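Local coordinates for protein fructokinase (PDB 3LJS) that probably phosphorylates fructose using ATP, as a sugar kinase of the PfkB (ribokinase-like) family, at residues 57-62 with 67-72; 85-90 with 114-119; 191-196 with 280-285; 214-219 with 225-230. All blocks are in the same frame, centred on the assembly; numbering follows the deposited sequence.

Contact 1 (57-62 with 67-72)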
loop_
_atom_site.group_PDB
_atom_site.type_symbol
_atom_site.label_atom_id
_atom_site.label_comp_id
_atom_site.label_asym_id
_atom_site.label_seq_id
_atom_site.Cartn_x
_atom_site.Cartn_y
_atom_site.Cartn_z
ATOM N N GLY B 57 -0.831 20.211 -3.551
ATOM C CA GLY B 57 -0.227 19.109 -2.834
ATOM C C GLY B 57 0.590 18.263 -3.785
ATOM O O GLY B 57 0.661 18.549 -4.986
HETATM N N MSE B 58 1.194 17.208 -3.252
HETATM C CA MSE B 58 2.028 16.338 -4.058
HETATM C C MSE B 58 1.395 14.972 -4.267
HETATM O O MSE B 58 0.910 14.354 -3.322
HETATM C CB MSE B 58 3.398 16.191 -3.390
HETATM C CG MSE B 58 4.412 15.402 -4.195
HETATM SE SE MSE B 58 6.190 15.634 -3.461
HETATM C CE MSE B 58 6.803 17.032 -4.655
ATOM N N LEU B 59 1.396 14.520 -5.517
ATOM C CA LEU B 59 0.855 13.218 -5.892
ATOM C C LEU B 59 2.012 12.356 -6.391
ATOM O O LEU B 59 2.965 12.869 -6.977
ATOM C CB LEU B 59 -0.172 13.361 -7.019
ATOM C CG LEU B 59 -1.364 14.293 -6.799
ATOM C CD1 LEU B 59 -2.324 14.190 -7.979
ATOM C CD2 LEU B 59 -2.065 13.924 -5.513
ATOM N N GLY B 60 1.932 11.050 -6.165
ATOM C CA GLY B 60 2.995 10.178 -6.625
ATOM C C GLY B 60 2.964 10.035 -8.136
ATOM O O GLY B 60 1.955 10.347 -8.779
ATOM N N SER B 61 4.081 9.594 -8.711
ATOM C CA SER B 61 4.172 9.373 -10.151
ATOM C C SER B 61 3.901 7.894 -10.360
ATOM O O SER B 61 4.754 7.151 -10.850
ATOM C CB SER B 61 5.567 9.712 -10.677
ATOM O OG SER B 61 5.834 11.094 -10.536
ATOM N N ASP B 62 2.715 7.474 -9.946
ATOM C CA ASP B 62 2.292 6.090 -10.070
ATOM C C ASP B 62 0.857 6.068 -10.569
ATOM O O ASP B 62 0.247 7.121 -10.772
ATOM C CB ASP B 62 2.402 5.372 -8.719
ATOM C CG ASP B 62 1.792 6.169 -7.572
ATOM O OD1 ASP B 62 0.619 6.576 -7.675
ATOM O OD2 ASP B 62 2.488 6.383 -6.558
ATOM N N PHE B 67 -4.544 8.589 -11.213
ATOM C CA PHE B 67 -5.978 8.479 -10.965
ATOM C C PHE B 67 -6.499 9.706 -10.233
ATOM O O PHE B 67 -7.561 10.241 -10.563
ATOM C CB PHE B 67 -6.282 7.241 -10.125
ATOM C CG PHE B 67 -7.714 7.148 -9.682
ATOM C CD1 PHE B 67 -8.731 6.929 -10.606
ATOM C CD2 PHE B 67 -8.045 7.260 -8.335
ATOM C CE1 PHE B 67 -10.059 6.820 -10.194
ATOM C CE2 PHE B 67 -9.366 7.152 -7.913
ATOM C CZ PHE B 67 -10.375 6.930 -8.842
ATOM N N LEU B 68 -5.756 10.139 -9.223
ATOM C CA LEU B 68 -6.146 11.311 -8.447
ATOM C C LEU B 68 -6.070 12.573 -9.306
ATOM O O LEU B 68 -6.964 13.414 -9.265
ATOM C CB LEU B 68 -5.242 11.441 -7.221
ATOM C CG LEU B 68 -5.445 10.332 -6.180
ATOM C CD1 LEU B 68 -4.393 10.435 -5.091
ATOM C CD2 LEU B 68 -6.842 10.446 -5.583
ATOM N N PHE B 69 -5.008 12.698 -10.095
ATOM C CA PHE B 69 -4.849 13.862 -10.954
ATOM C C PHE B 69 -6.018 13.990 -11.929
ATOM O O PHE B 69 -6.596 15.071 -12.081
ATOM C CB PHE B 69 -3.549 13.771 -11.753
ATOM C CG PHE B 69 -3.251 15.006 -12.556
ATOM C CD1 PHE B 69 -2.474 16.027 -12.022
ATOM C CD2 PHE B 69 -3.772 15.161 -13.835
ATOM C CE1 PHE B 69 -2.217 17.191 -12.750
ATOM C CE2 PHE B 69 -3.520 16.324 -14.576
ATOM C CZ PHE B 69 -2.742 17.338 -14.031
ATOM N N ASP B 70 -6.352 12.889 -12.598
ATOM C CA ASP B 70 -7.449 12.885 -13.561
ATOM C C ASP B 70 -8.793 13.115 -12.884
ATOM O O ASP B 70 -9.661 13.788 -13.441
ATOM C CB ASP B 70 -7.488 11.564 -14.340
ATOM C CG ASP B 70 -6.239 11.339 -15.175
ATOM O OD1 ASP B 70 -5.697 12.323 -15.722
ATOM O OD2 ASP B 70 -5.807 10.174 -15.297
ATOM N N SER B 71 -8.967 12.554 -11.688
ATOM C CA SER B 71 -10.211 12.735 -10.944
ATOM C C SER B 71 -10.415 14.221 -10.652
ATOM O O SER B 71 -11.533 14.731 -10.754
ATOM C CB SER B 71 -10.177 11.948 -9.628
ATOM O OG SER B 71 -10.135 10.548 -9.871
ATOM N N PHE B 72 -9.337 14.909 -10.286
ATOM C CA PHE B 72 -9.412 16.343 -10.003
ATOM C C PHE B 72 -9.790 17.109 -11.271
ATOM O O PHE B 72 -10.664 17.979 -11.246
ATOM C CB PHE B 72 -8.069 16.872 -9.480
ATOM C CG PHE B 72 -7.820 16.591 -8.016
ATOM C CD1 PHE B 72 -8.795 16.875 -7.060
ATOM C CD2 PHE B 72 -6.592 16.083 -7.591
ATOM C CE1 PHE B 72 -8.550 16.656 -5.688
ATOM C CE2 PHE B 72 -6.333 15.859 -6.227
ATOM C CZ PHE B 72 -7.316 16.147 -5.277
#

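Contact 2 (85-90 with 114-119)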
loop_
_atom_site.group_PDB
_atom_site.type_symbol
_atom_site.label_atom_id
_atom_site.label_comp_id
_atom_site.label_asym_id
_atom_site.label_seq_id
_atom_site.Cartn_x
_atom_site.Cartn_y
_atom_site.Cartn_z
ATOM N N THR B 85 6.014 13.291 -7.630
ATOM C CA THR B 85 7.247 12.692 -7.143
ATOM C C THR B 85 7.264 11.178 -7.343
ATOM O O THR B 85 6.226 10.519 -7.276
ATOM C CB THR B 85 7.475 12.981 -5.656
ATOM O OG1 THR B 85 8.717 12.388 -5.252
ATOM C CG2 THR B 85 6.347 12.408 -4.816
ATOM N N SER B 86 8.456 10.641 -7.592
ATOM C CA SER B 86 8.645 9.208 -7.787
ATOM C C SER B 86 9.384 8.655 -6.579
ATOM O O SER B 86 9.681 7.464 -6.515
ATOM C CB SER B 86 9.475 8.945 -9.048
ATOM O OG SER B 86 8.814 9.423 -10.207
ATOM N N THR B 87 9.679 9.531 -5.624
ATOM C CA THR B 87 10.406 9.158 -4.414
ATOM C C THR B 87 9.577 8.296 -3.471
ATOM O O THR B 87 10.117 7.476 -2.729
ATOM C CB THR B 87 10.885 10.417 -3.660
ATOM O OG1 THR B 87 11.797 11.145 -4.491
ATOM C CG2 THR B 87 11.586 10.042 -2.362
ATOM N N ALA B 88 8.265 8.490 -3.494
ATOM C CA ALA B 88 7.372 7.721 -2.644
ATOM C C ALA B 88 6.060 7.476 -3.371
ATOM O O ALA B 88 5.720 8.174 -4.333
ATOM C CB ALA B 88 7.124 8.457 -1.328
ATOM N N LYS B 89 5.327 6.474 -2.905
ATOM C CA LYS B 89 4.055 6.109 -3.506
ATOM C C LYS B 89 2.906 6.934 -2.948
ATOM O O LYS B 89 3.012 7.547 -1.880
ATOM C CB LYS B 89 3.763 4.630 -3.242
ATOM C CG LYS B 89 4.827 3.664 -3.746
ATOM C CD LYS B 89 4.840 3.611 -5.257
ATOM C CE LYS B 89 5.806 2.557 -5.771
ATOM N NZ LYS B 89 5.838 2.558 -7.260
ATOM N N THR B 90 1.803 6.938 -3.686
ATOM C CA THR B 90 0.599 7.629 -3.264
ATOM C C THR B 90 0.112 6.863 -2.037
ATOM O O THR B 90 0.071 5.632 -2.042
ATOM C CB THR B 90 -0.482 7.558 -4.354
ATOM O OG1 THR B 90 0.004 8.191 -5.543
ATOM C CG2 THR B 90 -1.758 8.237 -3.889
ATOM N N ASP B 114 2.422 12.592 -0.677
ATOM C CA ASP B 114 1.892 13.855 -0.157
ATOM C C ASP B 114 2.731 14.470 0.964
ATOM O O ASP B 114 2.697 15.685 1.178
ATOM C CB ASP B 114 0.434 13.686 0.310
ATOM C CG ASP B 114 0.320 12.984 1.648
ATOM O OD1 ASP B 114 0.287 11.732 1.684
ATOM O OD2 ASP B 114 0.263 13.692 2.676
ATOM N N LEU B 115 3.488 13.633 1.667
ATOM C CA LEU B 115 4.343 14.095 2.764
ATOM C C LEU B 115 5.605 14.817 2.287
ATOM O O LEU B 115 6.297 15.451 3.082
ATOM C CB LEU B 115 4.782 12.907 3.627
ATOM C CG LEU B 115 4.028 12.460 4.884
ATOM C CD1 LEU B 115 2.885 13.388 5.207
ATOM C CD2 LEU B 115 3.552 11.041 4.682
ATOM N N LEU B 116 5.902 14.722 0.996
ATOM C CA LEU B 116 7.115 15.326 0.449
ATOM C C LEU B 116 6.965 16.719 -0.151
ATOM O O LEU B 116 7.916 17.262 -0.715
ATOM C CB LEU B 116 7.733 14.374 -0.581
ATOM C CG LEU B 116 8.770 13.340 -0.110
ATOM C CD1 LEU B 116 8.647 13.045 1.366
ATOM C CD2 LEU B 116 8.606 12.076 -0.938
ATOM N N PHE B 117 5.776 17.301 -0.038
ATOM C CA PHE B 117 5.558 18.648 -0.556
ATOM C C PHE B 117 6.401 19.584 0.315
ATOM O O PHE B 117 6.388 19.476 1.537
ATOM C CB PHE B 117 4.078 19.030 -0.436
ATOM C CG PHE B 117 3.714 20.300 -1.160
ATOM C CD1 PHE B 117 3.069 20.251 -2.395
ATOM C CD2 PHE B 117 4.008 21.545 -0.607
ATOM C CE1 PHE B 117 2.720 21.427 -3.070
ATOM C CE2 PHE B 117 3.665 22.726 -1.274
ATOM C CZ PHE B 117 3.018 22.665 -2.507
ATOM N N ARG B 118 7.145 20.490 -0.308
ATOM C CA ARG B 118 7.974 21.428 0.447
ATOM C C ARG B 118 7.617 22.858 0.066
ATOM O O ARG B 118 6.983 23.088 -0.964
ATOM C CB ARG B 118 9.466 21.152 0.197
ATOM C CG ARG B 118 9.958 19.830 0.813
ATOM C CD ARG B 118 9.818 19.832 2.342
ATOM N NE ARG B 118 10.143 18.535 2.941
ATOM C CZ ARG B 118 9.251 17.603 3.275
ATOM N NH1 ARG B 118 7.947 17.806 3.087
ATOM N NH2 ARG B 118 9.668 16.450 3.786
ATOM N N VAL B 119 8.022 23.814 0.896
ATOM C CA VAL B 119 7.702 25.217 0.648
ATOM C C VAL B 119 8.040 25.678 -0.765
ATOM O O VAL B 119 7.324 26.496 -1.342
ATOM C CB VAL B 119 8.397 26.133 1.679
ATOM C CG1 VAL B 119 8.145 27.594 1.333
ATOM C CG2 VAL B 119 7.856 25.830 3.073
#

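Contact 3 (191-196 with 280-285)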
loop_
_atom_site.group_PDB
_atom_site.type_symbol
_atom_site.label_atom_id
_atom_site.label_comp_id
_atom_site.label_asym_id
_atom_site.label_seq_id
_atom_site.Cartn_x
_atom_site.Cartn_y
_atom_site.Cartn_z
ATOM N N ALA B 191 -5.297 30.033 12.182
ATOM C CA ALA B 191 -6.514 29.999 11.379
ATOM C C ALA B 191 -7.586 31.016 11.755
ATOM O O ALA B 191 -7.772 31.327 12.922
ATOM C CB ALA B 191 -7.112 28.587 11.417
ATOM N N ASP B 192 -8.280 31.524 10.741
ATOM C CA ASP B 192 -9.372 32.480 10.928
ATOM C C ASP B 192 -10.645 31.691 11.229
ATOM O O ASP B 192 -11.481 32.113 12.027
ATOM C CB ASP B 192 -9.599 33.283 9.645
ATOM C CG ASP B 192 -8.393 34.108 9.255
ATOM O OD1 ASP B 192 -8.159 35.155 9.891
ATOM O OD2 ASP B 192 -7.677 33.704 8.317
ATOM N N VAL B 193 -10.784 30.545 10.565
ATOM C CA VAL B 193 -11.954 29.683 10.729
ATOM C C VAL B 193 -11.496 28.298 11.165
ATOM O O VAL B 193 -10.629 27.696 10.531
ATOM C CB VAL B 193 -12.738 29.561 9.404
ATOM C CG1 VAL B 193 -13.962 28.676 9.593
ATOM C CG2 VAL B 193 -13.152 30.953 8.921
ATOM N N VAL B 194 -12.090 27.797 12.244
ATOM C CA VAL B 194 -11.720 26.496 12.786
ATOM C C VAL B 194 -12.906 25.556 12.938
ATOM O O VAL B 194 -13.996 25.967 13.340
ATOM C CB VAL B 194 -11.050 26.665 14.170
ATOM C CG1 VAL B 194 -10.847 25.301 14.832
ATOM C CG2 VAL B 194 -9.722 27.404 14.012
ATOM N N LYS B 195 -12.682 24.289 12.611
ATOM C CA LYS B 195 -13.717 23.273 12.730
ATOM C C LYS B 195 -13.184 22.106 13.551
ATOM O O LYS B 195 -12.151 21.522 13.221
ATOM C CB LYS B 195 -14.155 22.779 11.351
ATOM C CG LYS B 195 -15.170 21.641 11.404
ATOM C CD LYS B 195 -15.714 21.334 10.019
ATOM C CE LYS B 195 -16.600 20.094 10.018
ATOM N NZ LYS B 195 -15.820 18.847 10.215
ATOM N N LEU B 196 -13.902 21.781 14.621
ATOM C CA LEU B 196 -13.528 20.695 15.523
ATOM C C LEU B 196 -14.718 19.776 15.768
ATOM O O LEU B 196 -15.869 20.171 15.573
ATOM C CB LEU B 196 -13.102 21.257 16.881
ATOM C CG LEU B 196 -11.971 22.271 17.023
ATOM C CD1 LEU B 196 -11.931 22.771 18.461
ATOM C CD2 LEU B 196 -10.646 21.630 16.644
ATOM N N ALA B 280 -11.434 40.550 4.599
ATOM C CA ALA B 280 -11.965 41.385 5.668
ATOM C C ALA B 280 -13.460 41.163 5.881
ATOM O O ALA B 280 -13.972 41.384 6.976
ATOM C CB ALA B 280 -11.687 42.864 5.373
ATOM N N ALA B 281 -14.157 40.721 4.840
ATOM C CA ALA B 281 -15.594 40.475 4.940
ATOM C C ALA B 281 -15.952 39.412 5.983
ATOM O O ALA B 281 -17.093 39.357 6.446
ATOM C CB ALA B 281 -16.154 40.070 3.574
ATOM N N LEU B 282 -14.993 38.563 6.354
ATOM C CA LEU B 282 -15.274 37.524 7.353
ATOM C C LEU B 282 -15.638 38.148 8.705
ATOM O O LEU B 282 -16.478 37.619 9.446
ATOM C CB LEU B 282 -14.063 36.594 7.531
ATOM C CG LEU B 282 -14.193 35.528 8.625
ATOM C CD1 LEU B 282 -15.279 34.536 8.245
ATOM C CD2 LEU B 282 -12.869 34.807 8.811
ATOM N N ILE B 283 -15.011 39.280 9.017
ATOM C CA ILE B 283 -15.265 39.964 10.280
ATOM C C ILE B 283 -16.721 40.415 10.395
ATOM O O ILE B 283 -17.374 40.178 11.415
ATOM C CB ILE B 283 -14.325 41.180 10.449
ATOM C CG1 ILE B 283 -12.868 40.720 10.362
ATOM C CG2 ILE B 283 -14.564 41.847 11.792
ATOM C CD1 ILE B 283 -12.495 39.658 11.393
ATOM N N ASP B 284 -17.232 41.057 9.350
ATOM C CA ASP B 284 -18.614 41.514 9.351
ATOM C C ASP B 284 -19.538 40.312 9.446
ATOM O O ASP B 284 -20.539 40.335 10.157
ATOM C CB ASP B 284 -18.913 42.299 8.076
ATOM C CG ASP B 284 -17.993 43.489 7.907
ATOM O OD1 ASP B 284 -17.918 44.312 8.846
ATOM O OD2 ASP B 284 -17.343 43.597 6.844
ATOM N N PHE B 285 -19.197 39.260 8.715
ATOM C CA PHE B 285 -19.979 38.035 8.724
ATOM C C PHE B 285 -20.072 37.491 10.152
ATOM O O PHE B 285 -21.149 37.126 10.620
ATOM C CB PHE B 285 -19.307 37.005 7.814
ATOM C CG PHE B 285 -19.928 35.642 7.871
ATOM C CD1 PHE B 285 -21.075 35.351 7.135
ATOM C CD2 PHE B 285 -19.349 34.636 8.640
ATOM C CE1 PHE B 285 -21.635 34.073 7.162
ATOM C CE2 PHE B 285 -19.899 33.353 8.677
ATOM C CZ PHE B 285 -21.046 33.072 7.934
#

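Contact 4 (214-219 with 225-230)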
loop_
_atom_site.group_PDB
_atom_site.type_symbol
_atom_site.label_atom_id
_atom_site.label_comp_id
_atom_site.label_asym_id
_atom_site.label_seq_id
_atom_site.Cartn_x
_atom_site.Cartn_y
_atom_site.Cartn_z
ATOM N N ALA B 214 -12.194 26.915 28.154
ATOM C CA ALA B 214 -10.789 27.299 28.164
ATOM C C ALA B 214 -10.192 27.141 26.766
ATOM O O ALA B 214 -9.358 27.944 26.343
ATOM C CB ALA B 214 -10.016 26.442 29.161
ATOM N N VAL B 215 -10.619 26.100 26.055
ATOM C CA VAL B 215 -10.127 25.852 24.702
ATOM C C VAL B 215 -10.566 26.983 23.777
ATOM O O VAL B 215 -9.765 27.527 23.019
ATOM C CB VAL B 215 -10.666 24.519 24.139
ATOM C CG1 VAL B 215 -10.283 24.385 22.667
ATOM C CG2 VAL B 215 -10.102 23.348 24.934
ATOM N N ILE B 216 -11.843 27.333 23.849
ATOM C CA ILE B 216 -12.388 28.396 23.016
ATOM C C ILE B 216 -11.698 29.727 23.305
ATOM O O ILE B 216 -11.364 30.469 22.381
ATOM C CB ILE B 216 -13.912 28.523 23.219
ATOM C CG1 ILE B 216 -14.590 27.234 22.739
ATOM C CG2 ILE B 216 -14.446 29.728 22.459
ATOM C CD1 ILE B 216 -16.086 27.182 22.975
ATOM N N GLN B 217 -11.468 30.023 24.582
ATOM C CA GLN B 217 -10.789 31.264 24.944
ATOM C C GLN B 217 -9.372 31.266 24.386
ATOM O O GLN B 217 -8.858 32.304 23.973
ATOM C CB GLN B 217 -10.754 31.438 26.464
ATOM C CG GLN B 217 -12.115 31.700 27.077
ATOM C CD GLN B 217 -12.853 32.824 26.372
ATOM O OE1 GLN B 217 -12.307 33.913 26.174
ATOM N NE2 GLN B 217 -14.100 32.569 25.991
ATOM N N GLN B 218 -8.742 30.098 24.363
ATOM C CA GLN B 218 -7.385 29.973 23.835
ATOM C C GLN B 218 -7.379 30.300 22.337
ATOM O O GLN B 218 -6.468 30.961 21.833
ATOM C CB GLN B 218 -6.867 28.548 24.049
ATOM C CG GLN B 218 -5.404 28.363 23.690
ATOM C CD GLN B 218 -4.483 29.016 24.697
ATOM O OE1 GLN B 218 -4.387 28.572 25.847
ATOM N NE2 GLN B 218 -3.807 30.081 24.280
ATOM N N LEU B 219 -8.401 29.828 21.629
ATOM C CA LEU B 219 -8.505 30.085 20.195
ATOM C C LEU B 219 -8.603 31.581 19.911
ATOM O O LEU B 219 -7.998 32.078 18.961
ATOM C CB LEU B 219 -9.731 29.376 19.614
ATOM C CG LEU B 219 -9.707 27.848 19.651
ATOM C CD1 LEU B 219 -10.959 27.299 18.977
ATOM C CD2 LEU B 219 -8.463 27.345 18.938
ATOM N N GLN B 225 -11.725 33.595 14.337
ATOM C CA GLN B 225 -12.874 34.492 14.441
ATOM C C GLN B 225 -14.166 33.679 14.431
ATOM O O GLN B 225 -15.211 34.146 14.880
ATOM C CB GLN B 225 -12.880 35.488 13.274
ATOM C CG GLN B 225 -11.745 36.513 13.294
ATOM C CD GLN B 225 -11.839 37.489 14.463
ATOM O OE1 GLN B 225 -12.921 37.732 15.005
ATOM N NE2 GLN B 225 -10.705 38.066 14.842
ATOM N N LEU B 226 -14.091 32.454 13.917
ATOM C CA LEU B 226 -15.263 31.583 13.848
ATOM C C LEU B 226 -14.886 30.144 14.168
ATOM O O LEU B 226 -13.931 29.612 13.604
ATOM C CB LEU B 226 -15.880 31.631 12.450
ATOM C CG LEU B 226 -17.031 30.649 12.190
ATOM C CD1 LEU B 226 -18.261 31.049 13.001
ATOM C CD2 LEU B 226 -17.361 30.646 10.702
ATOM N N LEU B 227 -15.646 29.517 15.063
ATOM C CA LEU B 227 -15.398 28.129 15.452
ATOM C C LEU B 227 -16.641 27.266 15.275
ATOM O O LEU B 227 -17.728 27.632 15.718
ATOM C CB LEU B 227 -14.955 28.050 16.921
ATOM C CG LEU B 227 -15.014 26.660 17.580
ATOM C CD1 LEU B 227 -13.928 25.743 16.996
ATOM C CD2 LEU B 227 -14.826 26.805 19.091
ATOM N N LEU B 228 -16.472 26.122 14.622
ATOM C CA LEU B 228 -17.566 25.185 14.429
ATOM C C LEU B 228 -17.222 23.925 15.209
ATOM O O LEU B 228 -16.107 23.414 15.105
ATOM C CB LEU B 228 -17.721 24.824 12.952
ATOM C CG LEU B 228 -17.881 25.991 11.975
ATOM C CD1 LEU B 228 -18.126 25.430 10.590
ATOM C CD2 LEU B 228 -19.035 26.883 12.395
ATOM N N VAL B 229 -18.164 23.435 16.005
ATOM C CA VAL B 229 -17.942 22.207 16.762
ATOM C C VAL B 229 -19.012 21.216 16.331
ATOM O O VAL B 229 -20.206 21.482 16.485
ATOM C CB VAL B 229 -18.062 22.430 18.282
ATOM C CG1 VAL B 229 -17.840 21.108 19.016
ATOM C CG2 VAL B 229 -17.051 23.470 18.741
ATOM N N THR B 230 -18.585 20.084 15.777
ATOM C CA THR B 230 -19.515 19.058 15.319
ATOM C C THR B 230 -19.751 17.985 16.380
ATOM O O THR B 230 -18.857 17.645 17.161
ATOM C CB THR B 230 -19.007 18.362 14.033
ATOM O OG1 THR B 230 -17.729 17.758 14.280
ATOM C CG2 THR B 230 -18.872 19.370 12.902
#

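Contact 1 (57-62 with 67-72)
L59 meets F69 through one branch of its side chain. CD1 of L59 rests against the backbone of F69, 3.7 Å from N of F69 and 4.0 Å from CB of F69. It lies at the edge of the phenyl ring, close to the ring plane, so the methyl does not cover a ring face. The same CD1 also lies 4.1 Å from CB of L68, which places it against the helix backbone, between the roots of two consecutive side chains. The reach comes from L59 having CG anti to its carbonyl carbon (chi1 -56°) with the rest of the chain extended. F69 instead holds CG opposite its own N (chi1 -174°), and CD1 of L59 meets N and CB with the ring edge beside it. Strand 53-60 and helix 63-75 are the first two elements of a beta-alpha-beta unit that strand 82-85 completes, and within 57-62 and 67-72 L59 carries the strand's touch on the helix; its side chain also reaches I82 and R84 of that third element. The helix begins just after D62, whose OD1 caps the backbone N of G65 from the N-cap position. On the helix itself, S71 OG bonds to O of F67 at 2.7 Å while S71 N takes the same oxygen at 2.9 Å, the two donors coming from opposite faces of the carbonyl plane. S71 OG also stands 3.7 Å above the plane of the F67 ring, over its centre. F72 stacks its ring on that of F55, while F67 and L68 pack on A35 and I15 of the four-stranded sheet.

Contact 2 (85-90 with 114-119)
L116 and T87 meet through a pair of contrasting torsions. L116 sits away from the staggered positions at both bonds (chi1 -91°, chi2 22°), a somewhat strained shape that carries CD2 toward the loop 85-90. T87 takes a staggered position, with CG2 anti to its backbone N and OG1 beside that N. The methyl CG2 of T87 then lies 3.9 Å from CD2 of L116, and the two side chains cross at about a right angle. CB of A88 touches the same CD2 at 3.9 Å, and OG1 of T85 stands farther off, 4.3 Å from CD2 of L116. One methyl therefore serves three residues, and no hydrogen bond joins the two segments. The loop's bend is held from within: N of T87 donates to OG1 of T85 at 3.0 Å in a fairly straight bond (N-H...O 160°), which is an ST turn. The other segment is fixed by R118, whose NH1 binds O of L115 at 2.9 Å and O of F117 at 2.8 Å. NH1 thus ties together the carbonyls of L115 and F117, which flank L116; it reaches O of F117 from above the carbonyl plane. Near the loop's end, T90 O bonds to Y108 OH of the second subunit. F117 is buried, its ring edge-to-face with F10, F122 and H121. T85 ends strand 82-85, at the margin of the nine-stranded sheet, and L116 leans on M58 of neighbouring strand 53-60, while L115 and F117 pack on helix 143-158.

Contact 3 (191-196 with 280-285)
D192, whose CB rests on L282, has both carboxylate oxygens engaged beyond the two segments: OD1 forms a salt bridge with NH2 of R223, and OD2 accepts a hydrogen bond from the backbone N of V163. With the acid end held in this way, the aliphatic root of the side chain faces the helix, and CB of D192 comes to 3.7 Å from CD2 of L282. That same methyl has a second partner, CG2 of V193, at 3.9 Å. The evidence for a purely apolar join is simple, since no hydrogen bond spans the segments and L282 CD2 is the atom common to both pairs. L282 puts CG anti to its backbone N (chi1 176°), and its second torsion (66°, measured to CD1) leaves CD2 extended, roughly anti to CA, and reaching the start of the strand. V193 meets it at a slant with the branch beside its N, CG2 lying anti to the carbonyl carbon. The contact thus joins the short helix 281-286 to the beginning of strand 193-197, an inner strand of the large sheet of the PfkB fold. Farther along this strand comes K195, which binds ATP in this protein; no nucleotide is bound to this chain, where NZ of K195 makes a hydrogen bond to O of A260. L282 also packs on I162 of strand 162-166 and on F276, while V193 touches L226 of strand 226-230, the strand on its other flank.

Contact 4 (214-219 with 225-230)
I216 and L219 of helix 212-220 close over L227 of strand 226-230, a helix-on-sheet packing within the alpha/beta core of the PfkB fold. The parallel strands 193-197 and 226-230 are neighbours in that sheet, and the helices 198-207 and 212-220 make the crossover between them. L227 supplies both of its methyls. Its CG stands anti to the backbone N (chi1 164°), and the second torsion of 70° spreads CD1 and CD2 toward the helix, CD1 of L227 lying 3.9 Å from CD1 of L219. CG1 of I216 and CG of L219 both lie opposite the carbonyl carbon, and each chain then runs on extended. Although the CB of I216 does not point at the strand, its CG1 arm does come over. Each of the two helix side chains crosses L227 at about a right angle. Beyond L227 the strand leads to T230, which binds ATP in this protein, and W185 and L188 of helix 181-189 pack on L219. CD2 of L227 touches both helix residues, which are three positions apart: CG1 of I216 at 3.7 Å and CD1 of L219 at 3.9 Å.

Overall arrangement
Contacts 1, 3 and 4 reach the large sheet; contact 2 lies mainly in loops beside contact 1. Contacts 1 and 2 touch, their centres 11 Å apart: S61 N lies 2.7 Å from T85 O, and D62 OD1 lies 2.7 Å from T90 OG1, both probable hydrogen bonds. Contacts 3 and 4, also 11 Å apart between centres, share adjacent strands, where D192 O approaches Q225 N at 2.8 Å and L196 O approaches T230 N at 2.7 Å. V193 and L227 project to opposite sides of the sheet; helix 212-220 covers the L227 side, while helix 281-286 sits near the start of strand 193-197. This second pair contains the ATP-binding residues K195 and T230; the centres of contacts 1 and 3 are 30 Å apart.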